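Local coordinates for extracellular solute-binding protein, family 3 (Methylophaga aminisulfidivorans MP, PDB 5SV6), which is of unknown function but has a periplasmic binding protein-like architecture and is probably associated with methanol dehydrogenase in the periplasm, at residues A[71-76]-A[276-281]; A[93-98]-A[114-119]; A[126-131]-A[159-164]; A[176-181]-A[207-212]; A[184-187]-A[192-195]. One frame throughout, in Å; residues are numbered along the deposited sequence.

A two-lobed binding-protein fold shows how the chemistry of a contact follows its place. None of the five is wholly buried. Interaction 1 is sparse aliphatic packing between two helices. Interactions 2 and 3 use the same strand, 118-133: one sets a helix against a guanidinium held by its own aspartate, the other a helix start against a tyrosine face. Interaction 4 brings a tyrosine hydroxyl to an alanine methyl, its polar partner, E203, lying outside both segments. Interactions 3 and 4 reach neighbouring strands of one sheet and touch, I131 N lying 2.8 Å from A212 O, a probable hydrogen bond. Interaction 5 is a surface loop packed on itself and bridged by water; its F185 touches selenomethionine M180.

Interaction 1: A[71-76]-A[276-281]; sequences AKILAD and DPKIKA
I73 and I279 join helices 66-77 and 276-286, two parts of one lobe of the periplasmic binding protein-like fold that lie some 200 residues apart in sequence. The example illustrates how little a helix-helix contact may need: on the first helix a single branched side chain does nearly all the work.

The apolar part is carried by the two arms of I73. Its CG2 meets I279 CG1 at 4.0 Å, while the other arm, extended past CG1 by a chi2 of 173°, brings CD1 over the backbone of the second helix, 3.7 Å from K278 O and 3.9 Å from K278 CB. The long chain of K278 starts towards the first helix and then turns off. Deeper in, L74 and I279 both rest on helix 262-274, through A271 and L272, so this third helix backs both helices of the contact.

The salt bridges stay within each helix, four residues apart. K72 NZ reaches D76 OD1 at 3.1 Å from above the carboxylate plane. In the second helix K280 NZ, which also bonds to Y123 O, approaches D276 OD1 at 2.7 Å on the syn lone pair of that oxygen.

Interaction 2: A[93-98]-A[114-119]; sequences FLVTEK and DPRVAT
The guanidinium of R116 lies with one face against V95, whose CG1 sits over the centre of the group at 3.7 Å from CZ. At its edge, in the same plane, is the carboxylate of D114. The two form a side-on salt bridge of two in-plane hydrogen bonds, NE to D114 OD1 (3.0 Å) and NH2 to D114 OD2 (2.7 Å), each on a syn lone pair. An obliquely placed methyl, T96 CG2, comes within 3.5 Å of R116 NH1. The same nitrogen donates to a water that also accepts from T96 N.

The example shows how an arginine can serve as a packing surface when a neighbouring carboxylate fixes its plane. D114 OD1 also takes the backbone N-H of R116 on its anti lone pair (N-H...O angle 162°), an Asx turn within the type I beta turn D114-V117, and the two grips together probably hold the guanidinium flat against the valine. Beyond it, V95 CG1 touches V117 CG1 at 3.9 Å.

Helix 94-99 is thereby placed beside the start of strand 118-133: V95 continues onto V110 of strand 106-111, and V117 onto A256 of strand 247-257.

Interaction 3: A[126-131]-A[159-164]; sequences SGYAFI and GSPSEV
Y128 offers the face of its ring to P161, and the pyrrolidine lies across it at about a right angle, an example of how a proline at a helix start can present its CH groups to an aromatic. P161 CD lies 3.9 Å from the centroid of the Y128 ring, 28° off its normal, a CH-pi contact; its nearest ring atom is Y128 CZ at 3.5 Å. The tyrosine gets there by turning CG anti to its carbonyl carbon (chi1 -77°), which carries the ring out of strand 118-133 and up to the first turn of helix 161-168.

Two serines flank the proline, and both meet the ring obliquely. S160, at the N-cap position, uses carbon: its CB is 3.7 Å from Y128 OH. The hydroxyl is turned elsewhere, for a chi1 of 66° sets OG between backbone N and carbonyl carbon, where it bonds to V157 O. S162 uses oxygen, its OG 3.7 Å from Y128 CD2, but its polar partner is H213 ND1. Upstream, G159 N donates to E163 OE1 at 2.6 Å.

With an alanine in place of the tyrosine, P161 would probably lose the surface beneath its CD and CG, and a gap would open between helix start and strand.

W215 also meets the tyrosine ring. The helix follows strand 154-156 and the loop with G159 and S160; in relatives such a start commonly faces the interlobe cleft and helps bind the ligand. Long strands 118-133 and 247-257 run between the lobes, consistent with the two hinge connections of this fold.

Interaction 4: A[176-181]-A[207-212]; sequences FNYTMS and GKADIA
K208 meets Y178 mainly with its backbone, just past G207, where helix 197-206 has ended and a positive phi would jam any CB against the preceding carbonyl. The lysine carbonyl carbon is 3.8 Å from Y178 OH, its CB is 4.3 Å from the same oxygen, and the chain beyond leads away.

A209 comes next and makes the closest touch. Its CB lies 3.3 Å from Y178 OH and 4.1 Å from Y178 CZ, coming obliquely to the ring. The hydroxyl is fixed by another partner, a hydrogen bond with E203 OE1, and the backbone of A209 is bonded to that of E203 too; one glutamate therefore serves both members of the pair. Here the general lesson is that a long aromatic can bridge a wide gap: Y178 CA and A209 CA are 8.9 Å apart, and Y178 spans that distance with CG anti to the backbone N (chi1 179°). At its root, Y178 O accepts both S181 OG (2.6 Å) and S181 N (3.1 Å), so two donors of S181 grip this carbonyl.

The fold is an alpha/beta lobe in which strands 154-156 and 211-215 are parallel neighbours joined by a long beta-alpha-beta crossover that holds helices 172-180 and 197-206 and also includes helix 161-168. D210 OD2 accepts from the backbone N-H groups of S152 and K153. I211 and A212 then enter the sheet, I211 bonded through its backbone to A155 and A212 to I131.

Interaction 5: A[184-187]-A[192-195]; sequences GFKS and YVRY
V193 lays its two methyls over the backbone of 184-187 and makes most of this contact alone. CG1 approaches G184 O closely, at 3.1 Å; CG2 sits against K186, 3.4 Å from its N and 3.8 Å from its CB. The branches are spread to do this, CG1 anti to the backbone N (chi1 -174°) and CG2 beside it, and the pair straddles two successive peptide units. G184 suits the position: a CB there would point at V193 and fall tightly against CG1.

A water supplies the polar half of the contact. It accepts from G184 N at 2.7 Å and donates to R194 O at 2.9 Å, spanning backbones that are not paired directly. The long chain of K186 is extended and leads outwards.

Replacing V193 by an alanine would probably leave G184 O and the backbone N of K186 without their methyl cover and open a gap between 184-187 and 192-195.

Such side-chain-on-backbone packing is one way in which an irregular surface loop can hold a shape without regular strands. The one here runs between helices 172-180 and 197-206 and reaches the other lobe, where R194 NE forms a salt bridge to D54 OD2; it may be one of the elements that set this protein apart from the common binding-protein fold.

Interaction 1: A[71-76]-A[276-281]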
# COMPACT_ATOMS: atom_id res chain seq x y z
N ALA A 71 6.90 -10.11 -9.46
CA ALA A 71 8.11 -10.87 -9.14
C ALA A 71 8.45 -11.82 -10.29
O ALA A 71 9.61 -12.01 -10.64
CB ALA A 71 7.91 -11.65 -7.84
N LYS A 72 7.41 -12.42 -10.86
CA LYS A 72 7.57 -13.33 -12.00
C LYS A 72 8.14 -12.58 -13.21
O LYS A 72 9.11 -13.03 -13.85
CB LYS A 72 6.23 -14.04 -12.28
CG LYS A 72 6.08 -14.83 -13.59
CD LYS A 72 7.29 -15.65 -13.98
CE LYS A 72 7.79 -16.58 -12.90
NZ LYS A 72 9.28 -16.42 -12.81
N ILE A 73 7.57 -11.42 -13.52
CA ILE A 73 8.11 -10.57 -14.57
C ILE A 73 9.57 -10.21 -14.31
O ILE A 73 10.42 -10.34 -15.20
CB ILE A 73 7.27 -9.28 -14.71
CG1 ILE A 73 5.87 -9.62 -15.22
CG2 ILE A 73 7.95 -8.30 -15.63
CD1 ILE A 73 4.92 -8.44 -15.24
N LEU A 74 9.88 -9.79 -13.08
CA LEU A 74 11.25 -9.39 -12.76
C LEU A 74 12.24 -10.56 -12.92
O LEU A 74 13.33 -10.40 -13.48
CB LEU A 74 11.32 -8.81 -11.34
CG LEU A 74 12.69 -8.34 -10.84
CD1 LEU A 74 13.30 -7.26 -11.77
CD2 LEU A 74 12.58 -7.83 -9.39
N ALA A 75 11.86 -11.74 -12.44
CA ALA A 75 12.74 -12.91 -12.54
C ALA A 75 12.93 -13.36 -14.00
O ALA A 75 14.05 -13.67 -14.41
CB ALA A 75 12.23 -14.05 -11.68
N ASP A 76 11.83 -13.41 -14.76
CA ASP A 76 11.88 -13.77 -16.18
C ASP A 76 12.81 -12.83 -16.94
O ASP A 76 13.63 -13.26 -17.75
CB ASP A 76 10.49 -13.70 -16.81
CG ASP A 76 9.59 -14.88 -16.42
OD1 ASP A 76 10.08 -15.84 -15.79
OD2 ASP A 76 8.39 -14.83 -16.75
N ASP A 276 9.37 -2.53 -18.27
CA ASP A 276 8.45 -1.48 -17.85
C ASP A 276 7.02 -1.59 -18.42
O ASP A 276 6.06 -1.41 -17.67
CB ASP A 276 9.02 -0.08 -18.10
CG ASP A 276 8.16 0.99 -17.48
OD1 ASP A 276 7.94 0.94 -16.25
OD2 ASP A 276 7.67 1.86 -18.22
N PRO A 277 6.86 -1.89 -19.72
CA PRO A 277 5.48 -1.98 -20.20
C PRO A 277 4.69 -3.09 -19.51
O PRO A 277 3.53 -2.87 -19.18
CB PRO A 277 5.63 -2.26 -21.70
CG PRO A 277 6.96 -1.68 -22.05
CD PRO A 277 7.83 -1.93 -20.84
N LYS A 278 5.31 -4.25 -19.28
CA LYS A 278 4.64 -5.39 -18.63
C LYS A 278 4.32 -5.09 -17.18
O LYS A 278 3.26 -5.48 -16.67
CB LYS A 278 5.53 -6.63 -18.67
CG LYS A 278 5.90 -7.15 -20.05
CD LYS A 278 6.91 -8.30 -19.90
CE LYS A 278 7.49 -8.72 -21.24
NZ LYS A 278 6.45 -9.26 -22.13
N ILE A 279 5.28 -4.44 -16.51
CA ILE A 279 5.12 -4.00 -15.12
C ILE A 279 3.95 -3.01 -14.98
O ILE A 279 3.06 -3.19 -14.13
CB ILE A 279 6.42 -3.37 -14.61
CG1 ILE A 279 7.48 -4.47 -14.41
CG2 ILE A 279 6.19 -2.60 -13.32
CD1 ILE A 279 8.87 -3.94 -14.13
N LYS A 280 3.95 -1.98 -15.81
CA LYS A 280 2.85 -1.02 -15.81
C LYS A 280 1.50 -1.67 -16.15
O LYS A 280 0.46 -1.26 -15.63
CB LYS A 280 3.13 0.14 -16.77
CG LYS A 280 4.31 1.04 -16.35
CD LYS A 280 4.09 1.66 -14.97
CE LYS A 280 5.03 2.82 -14.69
NZ LYS A 280 6.47 2.43 -14.59
N ALA A 281 1.51 -2.68 -17.02
CA ALA A 281 0.27 -3.36 -17.40
C ALA A 281 -0.38 -4.11 -16.23
O ALA A 281 -1.59 -4.06 -16.05
CB ALA A 281 0.51 -4.30 -18.56

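Interaction 2: A[93-98]-A[114-119]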
# COMPACT_ATOMS: atom_id res chain seq x y z
N PHE A 93 7.03 -6.41 7.85
CA PHE A 93 8.20 -7.04 8.49
C PHE A 93 9.18 -7.75 7.54
O PHE A 93 10.16 -8.34 7.99
CB PHE A 93 7.76 -8.06 9.54
CG PHE A 93 7.01 -7.46 10.69
CD1 PHE A 93 5.66 -7.73 10.86
CD2 PHE A 93 7.64 -6.61 11.57
CE1 PHE A 93 4.95 -7.16 11.91
CE2 PHE A 93 6.94 -6.04 12.63
CZ PHE A 93 5.60 -6.31 12.80
N LEU A 94 8.91 -7.71 6.24
CA LEU A 94 9.75 -8.42 5.28
C LEU A 94 11.19 -7.92 5.26
O LEU A 94 12.13 -8.69 5.11
CB LEU A 94 9.15 -8.30 3.88
CG LEU A 94 7.89 -9.12 3.64
CD1 LEU A 94 7.36 -8.85 2.23
CD2 LEU A 94 8.22 -10.59 3.81
N VAL A 95 11.35 -6.61 5.40
CA VAL A 95 12.66 -6.00 5.34
C VAL A 95 13.50 -6.41 6.55
O VAL A 95 14.62 -6.88 6.40
CB VAL A 95 12.56 -4.47 5.25
CG1 VAL A 95 13.91 -3.82 5.56
CG2 VAL A 95 12.04 -4.05 3.87
N THR A 96 12.95 -6.24 7.74
CA THR A 96 13.73 -6.43 8.96
C THR A 96 13.91 -7.88 9.38
O THR A 96 14.94 -8.23 9.96
CB THR A 96 13.11 -5.66 10.14
OG1 THR A 96 11.73 -6.04 10.27
CG2 THR A 96 13.18 -4.17 9.88
N GLU A 97 12.93 -8.73 9.09
CA GLU A 97 13.00 -10.11 9.55
C GLU A 97 13.48 -11.10 8.49
O GLU A 97 13.87 -12.22 8.80
CB GLU A 97 11.66 -10.55 10.15
CG GLU A 97 11.16 -9.57 11.22
CD GLU A 97 10.31 -10.24 12.28
OE1 GLU A 97 10.80 -11.19 12.93
OE2 GLU A 97 9.15 -9.82 12.47
N LYS A 98 13.46 -10.70 7.23
CA LYS A 98 13.87 -11.60 6.17
C LYS A 98 15.07 -11.07 5.37
O LYS A 98 16.16 -11.66 5.40
CB LYS A 98 12.69 -11.90 5.24
CG LYS A 98 11.68 -12.90 5.82
CD LYS A 98 12.34 -14.26 6.01
CE LYS A 98 11.33 -15.38 6.27
NZ LYS A 98 10.75 -15.28 7.63
N ASP A 114 14.01 4.47 1.19
CA ASP A 114 13.97 3.80 2.49
C ASP A 114 15.42 3.65 2.97
O ASP A 114 16.24 3.06 2.27
CB ASP A 114 13.31 2.41 2.32
CG ASP A 114 13.12 1.65 3.63
OD1 ASP A 114 14.03 1.65 4.49
OD2 ASP A 114 12.06 1.01 3.79
N PRO A 115 15.73 4.20 4.15
CA PRO A 115 17.11 4.28 4.66
C PRO A 115 17.73 2.93 4.99
O PRO A 115 18.95 2.82 5.10
CB PRO A 115 16.97 5.12 5.94
CG PRO A 115 15.68 5.86 5.76
CD PRO A 115 14.79 4.91 5.04
N ARG A 116 16.90 1.91 5.15
CA ARG A 116 17.33 0.62 5.67
C ARG A 116 17.97 -0.27 4.61
O ARG A 116 18.60 -1.27 4.94
CB ARG A 116 16.14 -0.11 6.28
CG ARG A 116 15.50 0.63 7.48
CD ARG A 116 14.18 -0.01 7.90
NE ARG A 116 13.24 -0.07 6.78
CZ ARG A 116 12.16 -0.85 6.76
NH1 ARG A 116 11.89 -1.63 7.78
NH2 ARG A 116 11.36 -0.84 5.70
N VAL A 117 17.79 0.10 3.35
CA VAL A 117 18.09 -0.79 2.23
C VAL A 117 18.58 0.03 1.05
O VAL A 117 18.55 1.26 1.09
CB VAL A 117 16.81 -1.57 1.81
CG1 VAL A 117 16.42 -2.59 2.87
CG2 VAL A 117 15.65 -0.60 1.55
N ALA A 118 19.05 -0.64 -0.01
CA ALA A 118 19.21 0.05 -1.28
C ALA A 118 17.90 -0.08 -2.07
O ALA A 118 17.27 -1.15 -2.05
CB ALA A 118 20.39 -0.52 -2.08
N THR A 119 17.49 0.98 -2.74
CA THR A 119 16.23 0.95 -3.48
C THR A 119 16.48 1.16 -4.98
O THR A 119 17.34 1.94 -5.37
CB THR A 119 15.22 2.01 -2.98
OG1 THR A 119 15.88 3.27 -2.83
CG2 THR A 119 14.63 1.59 -1.63
O HOH W 1 10.44 -4.58 7.92

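Interaction 3: A[126-131]-A[159-164]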
# COMPACT_ATOMS: atom_id res chain seq x y z
N SER A 126 2.14 6.08 -6.53
CA SER A 126 0.71 6.16 -6.28
C SER A 126 0.46 6.99 -5.04
O SER A 126 1.38 7.62 -4.53
CB SER A 126 0.10 4.76 -6.16
OG SER A 126 -1.31 4.82 -6.28
N GLY A 127 -0.78 7.04 -4.58
CA GLY A 127 -1.08 7.85 -3.42
C GLY A 127 -2.21 7.28 -2.57
O GLY A 127 -2.92 6.37 -3.00
N TYR A 128 -2.33 7.82 -1.37
CA TYR A 128 -3.49 7.58 -0.52
C TYR A 128 -4.67 8.24 -1.21
O TYR A 128 -4.50 9.23 -1.91
CB TYR A 128 -3.25 8.18 0.88
CG TYR A 128 -2.33 7.31 1.69
CD1 TYR A 128 -0.95 7.36 1.51
CD2 TYR A 128 -2.83 6.39 2.60
CE1 TYR A 128 -0.11 6.53 2.21
CE2 TYR A 128 -2.00 5.56 3.31
CZ TYR A 128 -0.64 5.63 3.11
OH TYR A 128 0.20 4.79 3.81
N ALA A 129 -5.86 7.68 -1.02
CA ALA A 129 -7.05 8.16 -1.73
C ALA A 129 -8.30 8.14 -0.86
O ALA A 129 -8.47 7.24 -0.04
CB ALA A 129 -7.29 7.32 -2.99
N PHE A 130 -9.16 9.13 -1.06
CA PHE A 130 -10.50 9.15 -0.46
C PHE A 130 -11.41 8.21 -1.22
O PHE A 130 -11.45 8.23 -2.45
CB PHE A 130 -11.08 10.56 -0.51
CG PHE A 130 -10.26 11.56 0.24
CD1 PHE A 130 -10.41 11.70 1.61
CD2 PHE A 130 -9.34 12.36 -0.43
CE1 PHE A 130 -9.64 12.60 2.32
CE2 PHE A 130 -8.58 13.27 0.27
CZ PHE A 130 -8.73 13.40 1.64
N ILE A 131 -12.13 7.38 -0.48
CA ILE A 131 -13.01 6.39 -1.07
C ILE A 131 -14.39 6.53 -0.44
O ILE A 131 -14.55 6.36 0.76
CB ILE A 131 -12.45 4.98 -0.86
CG1 ILE A 131 -11.14 4.81 -1.65
CG2 ILE A 131 -13.48 3.92 -1.27
CD1 ILE A 131 -10.28 3.61 -1.24
N GLY A 159 -1.02 5.16 11.89
CA GLY A 159 0.38 5.31 11.53
C GLY A 159 0.62 5.75 10.10
O GLY A 159 1.77 5.95 9.69
N SER A 160 -0.47 5.90 9.34
CA SER A 160 -0.37 6.35 7.96
C SER A 160 -0.58 7.88 7.91
O SER A 160 -1.01 8.48 8.90
CB SER A 160 -1.41 5.62 7.09
OG SER A 160 -2.73 5.98 7.46
N PRO A 161 -0.29 8.52 6.76
CA PRO A 161 -0.57 9.96 6.66
C PRO A 161 -2.04 10.29 6.92
O PRO A 161 -2.35 11.42 7.30
CB PRO A 161 -0.20 10.30 5.21
CG PRO A 161 0.76 9.23 4.79
CD PRO A 161 0.32 7.99 5.52
N SER A 162 -2.93 9.32 6.71
CA SER A 162 -4.35 9.47 7.03
C SER A 162 -4.54 9.86 8.48
O SER A 162 -5.38 10.72 8.79
CB SER A 162 -5.11 8.17 6.76
OG SER A 162 -4.76 7.66 5.49
N GLU A 163 -3.78 9.23 9.37
CA GLU A 163 -3.89 9.53 10.79
C GLU A 163 -3.44 10.96 11.07
O GLU A 163 -4.12 11.70 11.77
CB GLU A 163 -3.07 8.54 11.64
CG GLU A 163 -3.30 8.77 13.13
CD GLU A 163 -2.45 7.89 14.04
OE1 GLU A 163 -1.92 6.86 13.59
OE2 GLU A 163 -2.33 8.26 15.23
N VAL A 164 -2.29 11.34 10.53
CA VAL A 164 -1.78 12.69 10.69
C VAL A 164 -2.83 13.72 10.27
O VAL A 164 -3.08 14.68 10.98
CB VAL A 164 -0.47 12.90 9.88
CG1 VAL A 164 0.12 14.29 10.15
CG2 VAL A 164 0.56 11.82 10.24

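Interaction 4: A[176-181]-A[207-212]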
# COMPACT_ATOMS: atom_id res chain seq x y z
N PHE A 176 -11.40 7.36 16.99
CA PHE A 176 -10.45 6.38 17.51
C PHE A 176 -11.08 5.01 17.79
O PHE A 176 -10.58 3.99 17.34
CB PHE A 176 -9.77 6.92 18.77
CG PHE A 176 -8.69 6.04 19.31
CD1 PHE A 176 -8.97 5.11 20.31
CD2 PHE A 176 -7.39 6.13 18.83
CE1 PHE A 176 -7.97 4.30 20.82
CE2 PHE A 176 -6.38 5.31 19.33
CZ PHE A 176 -6.67 4.40 20.32
N ASN A 177 -12.17 5.00 18.56
CA ASN A 177 -12.85 3.74 18.87
C ASN A 177 -13.27 2.98 17.61
O ASN A 177 -13.09 1.77 17.52
CB ASN A 177 -14.04 3.95 19.80
CG ASN A 177 -13.64 4.49 21.17
OD1 ASN A 177 -12.49 4.36 21.58
ND2 ASN A 177 -14.59 5.10 21.86
N TYR A 178 -13.82 3.69 16.63
CA TYR A 178 -14.16 3.07 15.36
C TYR A 178 -12.95 2.42 14.67
O TYR A 178 -13.02 1.26 14.26
CB TYR A 178 -14.81 4.09 14.41
CG TYR A 178 -15.14 3.48 13.07
CD1 TYR A 178 -15.99 2.39 12.98
CD2 TYR A 178 -14.60 3.99 11.90
CE1 TYR A 178 -16.31 1.82 11.77
CE2 TYR A 178 -14.92 3.43 10.67
CZ TYR A 178 -15.77 2.34 10.61
OH TYR A 178 -16.08 1.76 9.41
N THR A 179 -11.85 3.15 14.57
CA THR A 179 -10.61 2.66 13.94
C THR A 179 -10.04 1.43 14.65
O THR A 179 -9.58 0.46 14.01
CB THR A 179 -9.53 3.77 13.94
OG1 THR A 179 -10.01 4.89 13.18
CG2 THR A 179 -8.23 3.26 13.32
N MSE A 180 -10.08 1.45 15.98
CA MSE A 180 -9.59 0.34 16.79
C MSE A 180 -10.48 -0.90 16.72
O MSE A 180 -10.06 -1.99 17.11
CB MSE A 180 -9.44 0.76 18.25
CG MSE A 180 -8.36 1.77 18.49
SE MSE A 180 -6.60 1.17 17.84
CE MSE A 180 -6.47 2.25 16.23
N SER A 181 -11.72 -0.74 16.26
CA SER A 181 -12.63 -1.87 16.09
C SER A 181 -12.32 -2.61 14.79
O SER A 181 -12.83 -3.71 14.55
CB SER A 181 -14.09 -1.41 16.09
OG SER A 181 -14.48 -0.82 14.85
N GLY A 207 -21.75 1.46 4.54
CA GLY A 207 -22.20 2.72 5.09
C GLY A 207 -21.81 2.92 6.54
O GLY A 207 -22.09 3.97 7.13
N LYS A 208 -21.15 1.93 7.12
CA LYS A 208 -20.66 2.05 8.49
C LYS A 208 -19.55 3.08 8.58
O LYS A 208 -19.37 3.73 9.61
CB LYS A 208 -20.18 0.70 9.03
CG LYS A 208 -21.29 -0.30 9.30
CD LYS A 208 -22.24 0.20 10.38
CE LYS A 208 -23.35 -0.80 10.65
NZ LYS A 208 -22.85 -2.06 11.30
N ALA A 209 -18.79 3.22 7.49
CA ALA A 209 -17.84 4.32 7.38
C ALA A 209 -18.42 5.38 6.47
O ALA A 209 -18.98 5.07 5.42
CB ALA A 209 -16.50 3.82 6.84
N ASP A 210 -18.32 6.65 6.87
CA ASP A 210 -18.67 7.74 5.97
C ASP A 210 -17.73 7.76 4.78
O ASP A 210 -18.11 8.14 3.66
CB ASP A 210 -18.58 9.07 6.70
CG ASP A 210 -19.61 9.20 7.79
OD1 ASP A 210 -20.79 8.96 7.49
OD2 ASP A 210 -19.23 9.53 8.94
N ILE A 211 -16.48 7.35 5.02
CA ILE A 211 -15.43 7.48 4.01
C ILE A 211 -14.20 6.69 4.44
O ILE A 211 -14.01 6.42 5.62
CB ILE A 211 -15.04 8.97 3.83
CG1 ILE A 211 -14.24 9.18 2.54
CG2 ILE A 211 -14.29 9.49 5.06
CD1 ILE A 211 -14.03 10.66 2.19
N ALA A 212 -13.37 6.30 3.47
CA ALA A 212 -12.09 5.69 3.79
C ALA A 212 -11.01 6.55 3.18
O ALA A 212 -11.24 7.27 2.21
CB ALA A 212 -12.01 4.26 3.24

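Interaction 5: A[184-187]-A[192-195]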
# COMPACT_ATOMS: atom_id res chain seq x y z
N GLY A 184 -6.22 -4.79 13.48
CA GLY A 184 -5.68 -5.76 14.42
C GLY A 184 -4.37 -5.31 15.03
O GLY A 184 -3.57 -4.63 14.38
N PHE A 185 -4.15 -5.66 16.30
CA PHE A 185 -2.86 -5.42 16.94
C PHE A 185 -2.35 -6.69 17.59
O PHE A 185 -3.14 -7.60 17.89
CB PHE A 185 -2.95 -4.31 17.99
CG PHE A 185 -3.14 -2.93 17.41
CD1 PHE A 185 -4.39 -2.50 17.01
CD2 PHE A 185 -2.06 -2.06 17.28
CE1 PHE A 185 -4.57 -1.23 16.48
CE2 PHE A 185 -2.24 -0.79 16.76
CZ PHE A 185 -3.49 -0.38 16.36
N LYS A 186 -1.05 -6.74 17.83
CA LYS A 186 -0.44 -7.91 18.45
C LYS A 186 -0.93 -8.09 19.90
O LYS A 186 -1.15 -7.12 20.63
CB LYS A 186 1.08 -7.80 18.41
CG LYS A 186 1.82 -9.13 18.57
CD LYS A 186 3.33 -8.93 18.40
CE LYS A 186 4.09 -10.24 18.49
NZ LYS A 186 5.54 -10.04 18.19
N SER A 187 -1.11 -9.35 20.28
CA SER A 187 -1.46 -9.72 21.65
C SER A 187 -0.99 -11.15 21.83
O SER A 187 -0.48 -11.76 20.89
CB SER A 187 -2.98 -9.65 21.86
OG SER A 187 -3.65 -10.69 21.17
N TYR A 192 0.42 -13.18 14.84
CA TYR A 192 0.55 -12.78 13.45
C TYR A 192 -0.61 -11.86 13.12
O TYR A 192 -1.74 -12.31 12.96
CB TYR A 192 0.53 -14.00 12.53
CG TYR A 192 1.49 -15.08 12.94
CD1 TYR A 192 2.81 -15.07 12.50
CD2 TYR A 192 1.09 -16.13 13.76
CE1 TYR A 192 3.70 -16.08 12.86
CE2 TYR A 192 1.96 -17.13 14.14
CZ TYR A 192 3.26 -17.10 13.69
OH TYR A 192 4.12 -18.10 14.06
N VAL A 193 -0.32 -10.57 13.03
CA VAL A 193 -1.35 -9.55 12.90
C VAL A 193 -1.62 -9.28 11.42
O VAL A 193 -0.85 -8.59 10.76
CB VAL A 193 -0.89 -8.26 13.58
CG1 VAL A 193 -2.00 -7.24 13.59
CG2 VAL A 193 -0.40 -8.56 14.99
N ARG A 194 -2.71 -9.84 10.90
CA ARG A 194 -2.99 -9.70 9.47
C ARG A 194 -3.60 -8.34 9.08
O ARG A 194 -4.38 -7.76 9.84
CB ARG A 194 -3.83 -10.88 8.94
CG ARG A 194 -5.21 -11.04 9.56
CD ARG A 194 -5.91 -12.29 9.01
NE ARG A 194 -5.73 -12.45 7.56
CZ ARG A 194 -6.61 -12.07 6.64
NH1 ARG A 194 -7.75 -11.49 6.99
NH2 ARG A 194 -6.36 -12.26 5.35
N TYR A 195 -3.20 -7.85 7.90
CA TYR A 195 -3.65 -6.58 7.33
C TYR A 195 -4.68 -6.88 6.26
O TYR A 195 -4.34 -7.51 5.26
CB TYR A 195 -2.48 -5.91 6.60
CG TYR A 195 -1.71 -4.82 7.33
CD1 TYR A 195 -0.58 -5.14 8.08
CD2 TYR A 195 -2.07 -3.48 7.20
CE1 TYR A 195 0.16 -4.14 8.72
CE2 TYR A 195 -1.34 -2.49 7.84
CZ TYR A 195 -0.23 -2.82 8.60
OH TYR A 195 0.50 -1.84 9.25
O HOH W 2 -5.39 -5.25 11.00